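Local atomic coordinates of saframycin Mx1 synthetase B (Legionella pneumophila subsp. pneumophila, PDB entry 3KXW), a protein that belongs to the ANL clan of AMP-binding enzymes, in which a large AMP-binding domain is followed by a smaller C-terminal domain. Residues 241-246 / 525-530; 472-477 / 488-493; 503-508 / 546-551; 538-543 / 574-579. All coordinates share one frame; numbering follows the deposited sequence.

Contact 1 joins helix 242-247 of the AMP-binding region to helix 515-533 of the C-terminal region; the other three lie within or around the C-terminal four-stranded mixed sheet. Across that sheet, contact 2 sets helix 469-479 against the outermost strand 486-496, contact 3 ties its neighbour 499-508 to the loop after strand 539-544, and contact 4 pairs 539-544 with the other outermost strand, 574-577. Centres of contacts 2 and 3 are about 10 Å apart, those of contacts 1 and 3 about 24 Å. Along the chain, contact 2 is nested inside contact 1, whereas contacts 3 and 4 interleave. Helix 515-533 carries contact 1 and packs on the sheet, I525 on I540 and F526 on W576.

Contact 1 of 4, residues 241-246 / 525-530; sequences SPFSFL and IFELVY
L246 pushes its two methyl groups between the aromatic rings of F526 and Y530, the centre of a contact between nearly antiparallel helices. CD1 turns to the tyrosine, coming obliquely against its ring with CD2 of Y530 3.5 Å away, while CD2 of L246 meets F526 at the ring edge, 3.8 Å from CE2. The leucine side chain lies at about a right angle to that of F526. CG of Y530 is anti to the backbone N (chi1 -177°), which sets it beside the carbonyl carbon; the ring beyond it reaches helix 242-247. There the tyrosine also meets P242, whose CB is 3.9 Å from the Y530 hydroxyl OH.

On the outer part of the contact, F243 and E527 approach each other with ring and carboxylate planes 70° apart; CE1 of F243 is 3.7 Å from OE2 of E527. The other carboxylate oxygen, OE1 of E527, accepts from a water at 2.5 Å, short enough to leave the exact length doubtful, and this water makes a weak, long bond to the carbonyl O of L246. The same carbonyl is bonded by the hydroxyl group of Y273. At the beginning of the first helix, S241 is the N-cap, its OG accepting from S244 N at 3.2 Å.

The helix axes stay 10.9 Å apart, bridged mainly by L246, F526 and Y530. The Y530 side chain, also touching W214 and P216, lies about 11 Å from the bound 5'-O-[(S)-(dodecanoyloxy)(hydroxy)phosphoryl]adenosine. With helix 242-247 in the AMP-binding part and helix 515-533 in the C-terminal part, the pair belongs to the two-domain interface characteristic of ANL enzymes.

Contact 2 of 4, residues 472-477 / 488-493; sequences DIEFSL and KCAAFV
E474 reaches across to the backbone of strand 488-493 and accepts a hydrogen bond from A491 N at its OE2, 2.9 Å away and nearly straight at 162°. The oxygen uses its anti lone pair, the one directed away from OE1. In E474, chi1 (-66°) sets CG beside the backbone N, anti to the carbonyl carbon; beyond it the extended chain brings OE2 to the A491 N-H, 3.3 Å from A490 CA.

Flanking this bond are small apolar contacts. Toward the N-terminal end of the helix segment, the CG2 methyl of I473 lies against A491 CB at 3.7 Å. One turn later L477 applies CD1 to the sulfur SG of C489, also at 3.7 Å. The cysteine holds SG between the backbone N and the carbonyl carbon (chi1 74°), facing the helix, where the sulfur also sits 3.9 Å from E474 CB.

Strand 486-496 is outermost in the sheet. K488, A490 and F492 pair through their backbones with strand 499-508, while A491 N is taken up by the glutamate. R558 of helix 554-567 forms a salt bridge with the same OE2. One buried oxygen is therefore gripped by a main-chain amide and a guanidinium, a setting that would be expected to favour the ionised carboxylate and that joins two helices to the sheet edge.

Contact 3 of 4, residues 503-508 / 546-551; sequences TVMCEV and KAMPHT
E507 and M548 account for most of the buried surface, the carboxylate of the first reaching the main chain of the second. OE2 of E507 accepts from M548 N at 2.9 Å, nearly straight at 163°, the donor standing almost in line with the CD-OE2 bond. The glutamate chain is extended from strand 499-508, bringing the carboxylate to the loop residues K546 to M548. A water closes a ring on the same site: it donates to E507 OE2 at 2.8 Å and to the carbonyl O of M548 at 2.6 Å. The other oxygen, OE1, is bonded by K488 N of the neighbouring strand 486-496.

M548, a selenomethionine, runs back toward the strand in an extended chain. Its CB lies 3.4 Å from E507 OE2, and its terminal CE settles against M505, also a selenomethionine, 3.7 Å from CG and 3.5 Å from the carbonyl O. Both side chains also touch C561 of helix 554-567.

Two main-chain amides and a water thus share one buried carboxylate between its oxygens. These donors would probably stabilise its negative charge, and through them E507 links the strand 486-496 backbone to the loop after strand 539-544.

Contact 4 of 4, residues 538-543 / 574-579; sequences HTIVLI and ATWQLN
I540 and W576 form a hydrogen-bonded pair in the antiparallel ladder that attaches strand 574-577 to strand 539-544, as the last strand of the C-terminal mixed sheet. Backbone bonds run both ways here, I540 N to W576 O and W576 N to I540 O, the latter at 2.8 Å. L542 N donates to A574 O, while the return bond from A574 N to L542 O is weak. Beyond the strand, L578 N reaches H538 O at 2.9 Å; that carbonyl also accepts from a water that is held by N579 N.

The apolar side-chain contact across the strands is I540 with W576, on the face that also bears L542 and A574. CG1 of I540 comes obliquely to the indole, 3.8 Å from CE3 of W576. The indole also meets F522 of helix 515-533 in a ring stack and K276 in a cation-pi contact.

On the other face, T539 and Q577 are a non-hydrogen-bonded pair lying side by side and pointing the same way. The bend at chi2 (-81°) of the glutamine brings CD back toward T539, and the threonine hydroxyl OG1 donates to Q577 OE1 at 2.5 Å, so short that the exact length is doubtful.

Contact 1 of 4, residues 241-246 / 525-530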
loop_
_atom_site.group_PDB
_atom_site.type_symbol
_atom_site.label_atom_id
_atom_site.label_comp_id
_atom_site.label_asym_id
_atom_site.label_seq_id
_atom_site.Cartn_x
_atom_site.Cartn_y
_atom_site.Cartn_z
ATOM N N SER A 241 9.333 3.013 9.559
ATOM C CA SER A 241 9.327 3.228 8.116
ATOM C C SER A 241 9.487 1.931 7.312
ATOM O O SER A 241 10.039 0.951 7.798
ATOM C CB SER A 241 10.447 4.187 7.730
ATOM O OG SER A 241 11.706 3.564 7.921
ATOM N N PRO A 242 9.040 1.935 6.061
ATOM C CA PRO A 242 9.256 0.741 5.241
ATOM C C PRO A 242 10.740 0.474 5.060
ATOM O O PRO A 242 11.137 -0.691 4.981
ATOM C CB PRO A 242 8.610 1.114 3.900
ATOM C CG PRO A 242 7.577 2.103 4.262
ATOM C CD PRO A 242 8.208 2.929 5.362
ATOM N N PHE A 243 11.547 1.536 5.001
ATOM C CA PHE A 243 13.004 1.364 4.907
ATOM C C PHE A 243 13.529 0.489 6.057
ATOM O O PHE A 243 14.338 -0.416 5.852
ATOM C CB PHE A 243 13.696 2.738 4.893
ATOM C CG PHE A 243 15.200 2.665 4.950
ATOM C CD1 PHE A 243 15.944 2.485 3.797
ATOM C CD2 PHE A 243 15.864 2.763 6.161
ATOM C CE1 PHE A 243 17.346 2.411 3.848
ATOM C CE2 PHE A 243 17.257 2.697 6.217
ATOM C CZ PHE A 243 17.991 2.516 5.061
ATOM N N SER A 244 13.050 0.752 7.265
ATOM C CA SER A 244 13.457 -0.015 8.445
ATOM C C SER A 244 13.079 -1.482 8.303
ATOM O O SER A 244 13.861 -2.381 8.627
ATOM C CB SER A 244 12.830 0.588 9.716
ATOM O OG SER A 244 13.468 1.816 10.023
ATOM N N PHE A 245 11.871 -1.725 7.812
ATOM C CA PHE A 245 11.442 -3.097 7.581
ATOM C C PHE A 245 12.345 -3.830 6.570
ATOM O O PHE A 245 12.812 -4.944 6.829
ATOM C CB PHE A 245 9.996 -3.146 7.084
ATOM C CG PHE A 245 9.580 -4.514 6.671
ATOM C CD1 PHE A 245 9.600 -5.548 7.592
ATOM C CD2 PHE A 245 9.239 -4.787 5.361
ATOM C CE1 PHE A 245 9.266 -6.839 7.217
ATOM C CE2 PHE A 245 8.885 -6.067 4.982
ATOM C CZ PHE A 245 8.906 -7.094 5.908
ATOM N N LEU A 246 12.580 -3.204 5.423
ATOM C CA LEU A 246 13.358 -3.843 4.362
ATOM C C LEU A 246 14.790 -4.097 4.772
ATOM O O LEU A 246 15.349 -5.148 4.473
ATOM C CB LEU A 246 13.275 -3.044 3.059
ATOM C CG LEU A 246 11.902 -3.065 2.371
ATOM C CD1 LEU A 246 11.992 -2.363 1.043
ATOM C CD2 LEU A 246 11.387 -4.477 2.141
ATOM N N ILE A 525 18.986 -4.892 -4.485
ATOM C CA ILE A 525 18.140 -4.747 -5.643
ATOM C C ILE A 525 16.675 -4.651 -5.202
ATOM O O ILE A 525 15.954 -3.753 -5.620
ATOM C CB ILE A 525 18.338 -5.896 -6.620
ATOM C CG1 ILE A 525 19.729 -5.771 -7.255
ATOM C CG2 ILE A 525 17.258 -5.839 -7.684
ATOM C CD1 ILE A 525 20.193 -7.048 -8.022
ATOM N N PHE A 526 16.250 -5.560 -4.334
ATOM C CA PHE A 526 14.870 -5.519 -3.867
ATOM C C PHE A 526 14.530 -4.162 -3.252
ATOM O O PHE A 526 13.510 -3.540 -3.596
ATOM C CB PHE A 526 14.552 -6.672 -2.898
ATOM C CG PHE A 526 13.083 -6.784 -2.591
ATOM C CD1 PHE A 526 12.262 -7.623 -3.329
ATOM C CD2 PHE A 526 12.522 -6.006 -1.599
ATOM C CE1 PHE A 526 10.892 -7.710 -3.042
ATOM C CE2 PHE A 526 11.163 -6.069 -1.317
ATOM C CZ PHE A 526 10.349 -6.926 -2.049
ATOM N N GLU A 527 15.391 -3.682 -2.366
ATOM C CA GLU A 527 15.173 -2.373 -1.728
ATOM C C GLU A 527 15.124 -1.197 -2.715
ATOM O O GLU A 527 14.267 -0.313 -2.628
ATOM C CB GLU A 527 16.231 -2.138 -0.652
ATOM C CG GLU A 527 16.146 -0.768 0.012
ATOM C CD GLU A 527 17.346 -0.495 0.922
ATOM O OE1 GLU A 527 17.664 -1.356 1.784
ATOM O OE2 GLU A 527 17.983 0.562 0.754
ATOM N N LEU A 528 16.028 -1.203 -3.685
ATOM C CA LEU A 528 16.054 -0.144 -4.686
ATOM C C LEU A 528 14.765 -0.019 -5.463
ATOM O O LEU A 528 14.244 1.083 -5.635
ATOM C CB LEU A 528 17.217 -0.359 -5.664
ATOM C CG LEU A 528 17.331 0.686 -6.771
ATOM C CD1 LEU A 528 17.749 2.038 -6.186
ATOM C CD2 LEU A 528 18.339 0.239 -7.819
ATOM N N VAL A 529 14.253 -1.140 -5.966
ATOM C CA VAL A 529 13.050 -1.107 -6.783
ATOM C C VAL A 529 11.822 -0.742 -5.921
ATOM O O VAL A 529 10.931 -0.011 -6.350
ATOM C CB VAL A 529 12.847 -2.467 -7.487
ATOM C CG1 VAL A 529 11.543 -2.472 -8.255
ATOM C CG2 VAL A 529 14.050 -2.750 -8.413
ATOM N N TYR A 530 11.785 -1.263 -4.708
ATOM C CA TYR A 530 10.697 -0.926 -3.790
ATOM C C TYR A 530 10.627 0.580 -3.520
ATOM O O TYR A 530 9.544 1.181 -3.579
ATOM C CB TYR A 530 10.845 -1.683 -2.484
ATOM C CG TYR A 530 9.700 -1.425 -1.535
ATOM C CD1 TYR A 530 8.573 -2.237 -1.529
ATOM C CD2 TYR A 530 9.742 -0.341 -0.657
ATOM C CE1 TYR A 530 7.517 -1.985 -0.648
ATOM C CE2 TYR A 530 8.700 -0.087 0.224
ATOM C CZ TYR A 530 7.595 -0.907 0.228
ATOM O OH TYR A 530 6.570 -0.629 1.124
HETATM O O HOH W 1 17.555 -3.798 2.263
#

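Contact 2 of 4, residues 472-477 / 488-493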
loop_
_atom_site.group_PDB
_atom_site.type_symbol
_atom_site.label_atom_id
_atom_site.label_comp_id
_atom_site.label_asym_id
_atom_site.label_seq_id
_atom_site.Cartn_x
_atom_site.Cartn_y
_atom_site.Cartn_z
ATOM N N ASP A 472 12.118 1.964 -16.557
ATOM C CA ASP A 472 12.430 2.823 -15.427
ATOM C C ASP A 472 13.183 2.090 -14.324
ATOM O O ASP A 472 14.017 2.680 -13.643
ATOM C CB ASP A 472 11.178 3.520 -14.891
ATOM C CG ASP A 472 10.641 4.570 -15.849
ATOM O OD1 ASP A 472 11.372 4.989 -16.773
ATOM O OD2 ASP A 472 9.485 5.001 -15.668
ATOM N N ILE A 473 12.889 0.803 -14.159
ATOM C CA ILE A 473 13.599 -0.042 -13.196
ATOM C C ILE A 473 15.043 -0.216 -13.658
ATOM O O ILE A 473 15.966 -0.149 -12.859
ATOM C CB ILE A 473 12.943 -1.416 -13.065
ATOM C CG1 ILE A 473 11.582 -1.321 -12.366
ATOM C CG2 ILE A 473 13.853 -2.386 -12.322
ATOM C CD1 ILE A 473 10.772 -2.612 -12.460
ATOM N N GLU A 474 15.236 -0.425 -14.953
ATOM C CA GLU A 474 16.584 -0.561 -15.498
ATOM C C GLU A 474 17.389 0.717 -15.256
ATOM O O GLU A 474 18.567 0.661 -14.885
ATOM C CB GLU A 474 16.517 -0.937 -16.990
ATOM C CG GLU A 474 15.914 -2.319 -17.199
ATOM C CD GLU A 474 15.468 -2.594 -18.638
ATOM O OE1 GLU A 474 15.659 -1.713 -19.502
ATOM O OE2 GLU A 474 14.935 -3.690 -18.893
ATOM N N PHE A 475 16.741 1.862 -15.444
ATOM C CA PHE A 475 17.366 3.162 -15.185
ATOM C C PHE A 475 17.835 3.280 -13.740
ATOM O O PHE A 475 18.966 3.725 -13.478
ATOM C CB PHE A 475 16.411 4.313 -15.496
ATOM C CG PHE A 475 17.018 5.674 -15.272
ATOM C CD1 PHE A 475 17.650 6.339 -16.305
ATOM C CD2 PHE A 475 16.958 6.280 -14.020
ATOM C CE1 PHE A 475 18.215 7.594 -16.104
ATOM C CE2 PHE A 475 17.529 7.533 -13.808
ATOM C CZ PHE A 475 18.158 8.188 -14.863
ATOM N N SER A 476 16.953 2.911 -12.809
ATOM C CA SER A 476 17.266 2.937 -11.388
ATOM C C SER A 476 18.522 2.122 -11.075
ATOM O O SER A 476 19.426 2.605 -10.388
ATOM C CB SER A 476 16.070 2.444 -10.550
ATOM O OG SER A 476 15.046 3.437 -10.492
ATOM N N LEU A 477 18.577 0.898 -11.592
ATOM C CA LEU A 477 19.716 0.010 -11.350
ATOM C C LEU A 477 20.995 0.639 -11.884
ATOM O O LEU A 477 22.042 0.651 -11.213
ATOM C CB LEU A 477 19.479 -1.359 -12.023
ATOM C CG LEU A 477 18.396 -2.214 -11.363
ATOM C CD1 LEU A 477 17.855 -3.313 -12.286
ATOM C CD2 LEU A 477 18.962 -2.832 -10.103
ATOM N N LYS A 488 25.307 -4.935 -17.721
ATOM C CA LYS A 488 23.965 -4.570 -18.160
ATOM C C LYS A 488 22.854 -5.262 -17.362
ATOM O O LYS A 488 23.079 -6.260 -16.676
ATOM C CB LYS A 488 23.806 -4.842 -19.662
ATOM C CG LYS A 488 24.664 -3.925 -20.542
ATOM C CD LYS A 488 24.359 -2.476 -20.238
ATOM C CE LYS A 488 24.906 -1.572 -21.313
ATOM N NZ LYS A 488 26.346 -1.880 -21.559
ATOM N N CYS A 489 21.644 -4.726 -17.459
ATOM C CA CYS A 489 20.526 -5.305 -16.732
ATOM C C CYS A 489 19.233 -5.228 -17.552
ATOM O O CYS A 489 19.134 -4.482 -18.527
ATOM C CB CYS A 489 20.326 -4.592 -15.386
ATOM S SG CYS A 489 19.587 -2.923 -15.497
ATOM N N ALA A 490 18.242 -5.987 -17.127
ATOM C CA ALA A 490 16.957 -5.987 -17.793
ATOM C C ALA A 490 15.906 -6.345 -16.752
ATOM O O ALA A 490 16.182 -7.110 -15.840
ATOM C CB ALA A 490 16.950 -6.985 -18.935
ATOM N N ALA A 491 14.727 -5.742 -16.872
ATOM C CA ALA A 491 13.612 -6.030 -15.971
ATOM C C ALA A 491 12.383 -6.331 -16.809
ATOM O O ALA A 491 12.161 -5.700 -17.819
ATOM C CB ALA A 491 13.343 -4.841 -15.071
ATOM N N PHE A 492 11.578 -7.286 -16.367
ATOM C CA PHE A 492 10.391 -7.654 -17.111
ATOM C C PHE A 492 9.516 -8.500 -16.232
ATOM O O PHE A 492 9.975 -9.045 -15.228
ATOM C CB PHE A 492 10.752 -8.413 -18.390
ATOM C CG PHE A 492 11.709 -9.546 -18.181
ATOM C CD1 PHE A 492 11.248 -10.841 -17.982
ATOM C CD2 PHE A 492 13.071 -9.323 -18.163
ATOM C CE1 PHE A 492 12.131 -11.893 -17.780
ATOM C CE2 PHE A 492 13.961 -10.376 -17.958
ATOM C CZ PHE A 492 13.488 -11.659 -17.777
ATOM N N VAL A 493 8.263 -8.650 -16.636
ATOM C CA VAL A 493 7.334 -9.492 -15.895
ATOM C C VAL A 493 7.028 -10.764 -16.652
ATOM O O VAL A 493 6.752 -10.739 -17.859
ATOM C CB VAL A 493 6.011 -8.754 -15.630
ATOM C CG1 VAL A 493 5.034 -9.667 -14.867
ATOM C CG2 VAL A 493 6.280 -7.506 -14.843
#

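Contact 3 of 4, residues 503-508 / 546-551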
loop_
_atom_site.group_PDB
_atom_site.type_symbol
_atom_site.label_atom_id
_atom_site.label_comp_id
_atom_site.label_asym_id
_atom_site.label_seq_id
_atom_site.Cartn_x
_atom_site.Cartn_y
_atom_site.Cartn_z
ATOM N N THR A 503 10.698 -9.663 -12.699
ATOM C CA THR A 503 11.977 -10.375 -12.780
ATOM C C THR A 503 13.068 -9.412 -13.173
ATOM O O THR A 503 12.895 -8.658 -14.102
ATOM C CB THR A 503 11.887 -11.480 -13.831
ATOM O OG1 THR A 503 10.772 -12.329 -13.515
ATOM C CG2 THR A 503 13.173 -12.324 -13.879
ATOM N N VAL A 504 14.195 -9.437 -12.467
ATOM C CA VAL A 504 15.302 -8.557 -12.800
ATOM C C VAL A 504 16.497 -9.432 -13.120
ATOM O O VAL A 504 16.814 -10.327 -12.355
ATOM C CB VAL A 504 15.655 -7.620 -11.632
ATOM C CG1 VAL A 504 16.983 -6.897 -11.906
ATOM C CG2 VAL A 504 14.503 -6.625 -11.358
HETATM N N MSE A 505 17.145 -9.198 -14.253
HETATM C CA MSE A 505 18.362 -9.952 -14.584
HETATM C C MSE A 505 19.541 -8.992 -14.711
HETATM O O MSE A 505 19.428 -7.969 -15.383
HETATM C CB MSE A 505 18.184 -10.714 -15.901
HETATM C CG MSE A 505 19.326 -11.657 -16.233
HETATM SE SE MSE A 505 18.912 -12.671 -17.879
HETATM C CE MSE A 505 17.475 -13.805 -17.154
ATOM N N CYS A 506 20.674 -9.327 -14.089
ATOM C CA CYS A 506 21.840 -8.441 -14.102
ATOM C C CYS A 506 23.080 -9.209 -14.476
ATOM O O CYS A 506 23.304 -10.291 -13.955
ATOM C CB CYS A 506 22.099 -7.851 -12.700
ATOM S SG CYS A 506 20.741 -6.930 -12.023
ATOM N N GLU A 507 23.893 -8.655 -15.368
ATOM C CA GLU A 507 25.258 -9.155 -15.532
ATOM C C GLU A 507 26.047 -8.718 -14.296
ATOM O O GLU A 507 25.814 -7.625 -13.772
ATOM C CB GLU A 507 25.905 -8.531 -16.756
ATOM C CG GLU A 507 25.209 -8.841 -18.065
ATOM C CD GLU A 507 25.909 -8.153 -19.249
ATOM O OE1 GLU A 507 26.577 -7.118 -19.033
ATOM O OE2 GLU A 507 25.783 -8.665 -20.378
ATOM N N VAL A 508 26.949 -9.563 -13.811
ATOM C CA VAL A 508 27.823 -9.164 -12.723
ATOM C C VAL A 508 29.246 -9.152 -13.244
ATOM O O VAL A 508 29.640 -10.046 -14.000
ATOM C CB VAL A 508 27.705 -10.098 -11.478
ATOM C CG1 VAL A 508 26.296 -9.991 -10.867
ATOM C CG2 VAL A 508 27.981 -11.517 -11.856
ATOM N N LYS A 546 29.005 -9.444 -20.288
ATOM C CA LYS A 546 28.912 -9.615 -21.744
ATOM C C LYS A 546 27.981 -10.762 -22.166
ATOM O O LYS A 546 27.967 -11.169 -23.327
ATOM C CB LYS A 546 30.321 -9.776 -22.354
ATOM C CG LYS A 546 30.370 -9.781 -23.889
ATOM C CD LYS A 546 30.054 -8.401 -24.505
ATOM C CE LYS A 546 30.474 -8.335 -25.988
ATOM N NZ LYS A 546 30.287 -6.976 -26.616
ATOM N N ALA A 547 27.184 -11.275 -21.237
ATOM C CA ALA A 547 26.314 -12.395 -21.569
ATOM C C ALA A 547 25.066 -11.922 -22.327
ATOM O O ALA A 547 24.406 -12.713 -22.991
ATOM C CB ALA A 547 25.931 -13.186 -20.326
HETATM N N MSE A 548 24.757 -10.635 -22.214
HETATM C CA MSE A 548 23.707 -10.011 -23.023
HETATM C C MSE A 548 24.294 -9.368 -24.271
HETATM O O MSE A 548 25.250 -8.596 -24.188
HETATM C CB MSE A 548 22.981 -8.939 -22.218
HETATM C CG MSE A 548 22.365 -9.452 -20.928
HETATM SE SE MSE A 548 21.431 -8.021 -19.941
HETATM C CE MSE A 548 21.004 -9.045 -18.321
ATOM N N PRO A 549 23.696 -9.647 -25.436
ATOM C CA PRO A 549 24.279 -9.168 -26.694
ATOM C C PRO A 549 24.366 -7.642 -26.741
ATOM O O PRO A 549 23.521 -6.953 -26.156
ATOM C CB PRO A 549 23.306 -9.698 -27.762
ATOM C CG PRO A 549 22.557 -10.820 -27.090
ATOM C CD PRO A 549 22.447 -10.399 -25.645
ATOM N N HIS A 550 25.386 -7.120 -27.418
ATOM C CA HIS A 550 25.518 -5.680 -27.559
ATOM C C HIS A 550 24.258 -5.110 -28.180
ATOM O O HIS A 550 23.714 -5.666 -29.141
ATOM C CB HIS A 550 26.724 -5.304 -28.426
ATOM C CG HIS A 550 26.692 -3.883 -28.901
ATOM N ND1 HIS A 550 27.179 -2.832 -28.149
ATOM C CD2 HIS A 550 26.200 -3.334 -30.037
ATOM C CE1 HIS A 550 27.000 -1.699 -28.809
ATOM N NE2 HIS A 550 26.407 -1.976 -29.959
ATOM N N THR A 551 23.792 -4.001 -27.625
ATOM C CA THR A 551 22.647 -3.301 -28.183
ATOM C C THR A 551 22.474 -1.976 -27.478
ATOM O O THR A 551 22.886 -1.800 -26.330
ATOM C CB THR A 551 21.327 -4.126 -28.086
ATOM O OG1 THR A 551 20.222 -3.336 -28.557
ATOM C CG2 THR A 551 21.057 -4.548 -26.645
HETATM O O HOH W 2 26.101 -6.811 -22.435
#

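Contact 4 of 4, residues 538-543 / 574-579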
loop_
_atom_site.group_PDB
_atom_site.type_symbol
_atom_site.label_atom_id
_atom_site.label_comp_id
_atom_site.label_asym_id
_atom_site.label_seq_id
_atom_site.Cartn_x
_atom_site.Cartn_y
_atom_site.Cartn_z
ATOM N N HIS A 538 10.307 -10.250 -7.659
ATOM C CA HIS A 538 10.023 -11.613 -7.231
ATOM C C HIS A 538 11.166 -12.561 -7.530
ATOM O O HIS A 538 11.402 -13.537 -6.794
ATOM C CB HIS A 538 8.735 -12.123 -7.867
ATOM C CG HIS A 538 7.554 -11.235 -7.606
ATOM N ND1 HIS A 538 6.975 -11.114 -6.359
ATOM C CD2 HIS A 538 6.868 -10.397 -8.426
ATOM C CE1 HIS A 538 5.973 -10.250 -6.427
ATOM N NE2 HIS A 538 5.886 -9.804 -7.670
ATOM N N THR A 539 11.888 -12.249 -8.602
ATOM C CA THR A 539 12.940 -13.109 -9.081
ATOM C C THR A 539 14.111 -12.257 -9.539
ATOM O O THR A 539 13.932 -11.270 -10.253
ATOM C CB THR A 539 12.453 -13.961 -10.293
ATOM O OG1 THR A 539 11.295 -14.726 -9.925
ATOM C CG2 THR A 539 13.547 -14.888 -10.771
ATOM N N ILE A 540 15.317 -12.632 -9.132
ATOM C CA ILE A 540 16.514 -11.956 -9.636
ATOM C C ILE A 540 17.470 -12.985 -10.190
ATOM O O ILE A 540 17.753 -13.979 -9.523
ATOM C CB ILE A 540 17.250 -11.159 -8.522
ATOM C CG1 ILE A 540 16.294 -10.142 -7.902
ATOM C CG2 ILE A 540 18.505 -10.468 -9.089
ATOM C CD1 ILE A 540 16.877 -9.420 -6.719
ATOM N N VAL A 541 17.984 -12.735 -11.393
ATOM C CA VAL A 541 18.929 -13.661 -12.017
ATOM C C VAL A 541 20.244 -12.952 -12.324
ATOM O O VAL A 541 20.243 -11.872 -12.917
ATOM C CB VAL A 541 18.378 -14.242 -13.354
ATOM C CG1 VAL A 541 19.298 -15.328 -13.857
ATOM C CG2 VAL A 541 16.971 -14.810 -13.161
ATOM N N LEU A 542 21.355 -13.580 -11.939
ATOM C CA LEU A 542 22.682 -13.021 -12.146
ATOM C C LEU A 542 23.351 -13.858 -13.231
ATOM O O LEU A 542 23.265 -15.078 -13.202
ATOM C CB LEU A 542 23.515 -13.070 -10.842
ATOM C CG LEU A 542 22.947 -12.334 -9.610
ATOM C CD1 LEU A 542 23.917 -12.357 -8.408
ATOM C CD2 LEU A 542 22.526 -10.879 -9.916
ATOM N N ILE A 543 23.994 -13.191 -14.180
ATOM C CA ILE A 543 24.716 -13.856 -15.254
ATOM C C ILE A 543 26.062 -13.152 -15.463
ATOM O O ILE A 543 26.253 -12.043 -14.979
ATOM C CB ILE A 543 23.889 -13.833 -16.549
ATOM C CG1 ILE A 543 23.698 -12.396 -17.046
ATOM C CG2 ILE A 543 22.526 -14.530 -16.322
ATOM C CD1 ILE A 543 23.151 -12.341 -18.451
ATOM N N ALA A 574 23.635 -17.086 -10.470
ATOM C CA ALA A 574 22.785 -17.398 -9.325
ATOM C C ALA A 574 21.391 -16.881 -9.566
ATOM O O ALA A 574 21.181 -15.988 -10.396
ATOM C CB ALA A 574 23.359 -16.816 -8.025
ATOM N N THR A 575 20.437 -17.456 -8.847
ATOM C CA THR A 575 19.050 -17.018 -8.943
ATOM C C THR A 575 18.556 -16.790 -7.537
ATOM O O THR A 575 18.943 -17.516 -6.629
ATOM C CB THR A 575 18.175 -18.076 -9.652
ATOM O OG1 THR A 575 18.650 -18.261 -10.987
ATOM C CG2 THR A 575 16.705 -17.642 -9.728
ATOM N N TRP A 576 17.711 -15.781 -7.352
ATOM C CA TRP A 576 17.074 -15.535 -6.062
ATOM C C TRP A 576 15.573 -15.546 -6.328
ATOM O O TRP A 576 15.117 -14.923 -7.288
ATOM C CB TRP A 576 17.529 -14.160 -5.565
ATOM C CG TRP A 576 16.912 -13.613 -4.293
ATOM C CD1 TRP A 576 17.409 -13.727 -3.027
ATOM C CD2 TRP A 576 15.748 -12.775 -4.194
ATOM N NE1 TRP A 576 16.605 -13.040 -2.134
ATOM C CE2 TRP A 576 15.579 -12.447 -2.832
ATOM C CE3 TRP A 576 14.830 -12.274 -5.127
ATOM C CZ2 TRP A 576 14.519 -11.651 -2.379
ATOM C CZ3 TRP A 576 13.770 -11.488 -4.677
ATOM C CH2 TRP A 576 13.628 -11.185 -3.315
ATOM N N GLN A 577 14.821 -16.259 -5.496
ATOM C CA GLN A 577 13.365 -16.318 -5.624
ATOM C C GLN A 577 12.718 -15.960 -4.292
ATOM O O GLN A 577 12.836 -16.705 -3.310
ATOM C CB GLN A 577 12.908 -17.717 -6.051
ATOM C CG GLN A 577 13.384 -18.156 -7.440
ATOM C CD GLN A 577 12.532 -17.591 -8.565
ATOM O OE1 GLN A 577 11.855 -16.578 -8.394
ATOM N NE2 GLN A 577 12.556 -18.247 -9.723
ATOM N N LEU A 578 12.029 -14.828 -4.257
ATOM C CA LEU A 578 11.422 -14.334 -3.015
ATOM C C LEU A 578 10.584 -15.384 -2.291
ATOM O O LEU A 578 10.658 -15.520 -1.063
ATOM C CB LEU A 578 10.567 -13.094 -3.303
ATOM C CG LEU A 578 9.698 -12.577 -2.160
ATOM C CD1 LEU A 578 10.537 -12.270 -0.946
ATOM C CD2 LEU A 578 8.947 -11.336 -2.618
ATOM N N ASN A 579 9.782 -16.123 -3.043
ATOM C CA ASN A 579 8.783 -16.974 -2.405
ATOM C C ASN A 579 9.220 -18.416 -2.228
ATOM O O ASN A 579 8.427 -19.261 -1.819
ATOM C CB ASN A 579 7.410 -16.858 -3.084
ATOM C CG ASN A 579 7.398 -17.390 -4.480
ATOM O OD1 ASN A 579 8.302 -18.117 -4.906
ATOM N ND2 ASN A 579 6.357 -17.042 -5.214
HETATM O O HOH W 3 9.325 -15.411 -6.054
#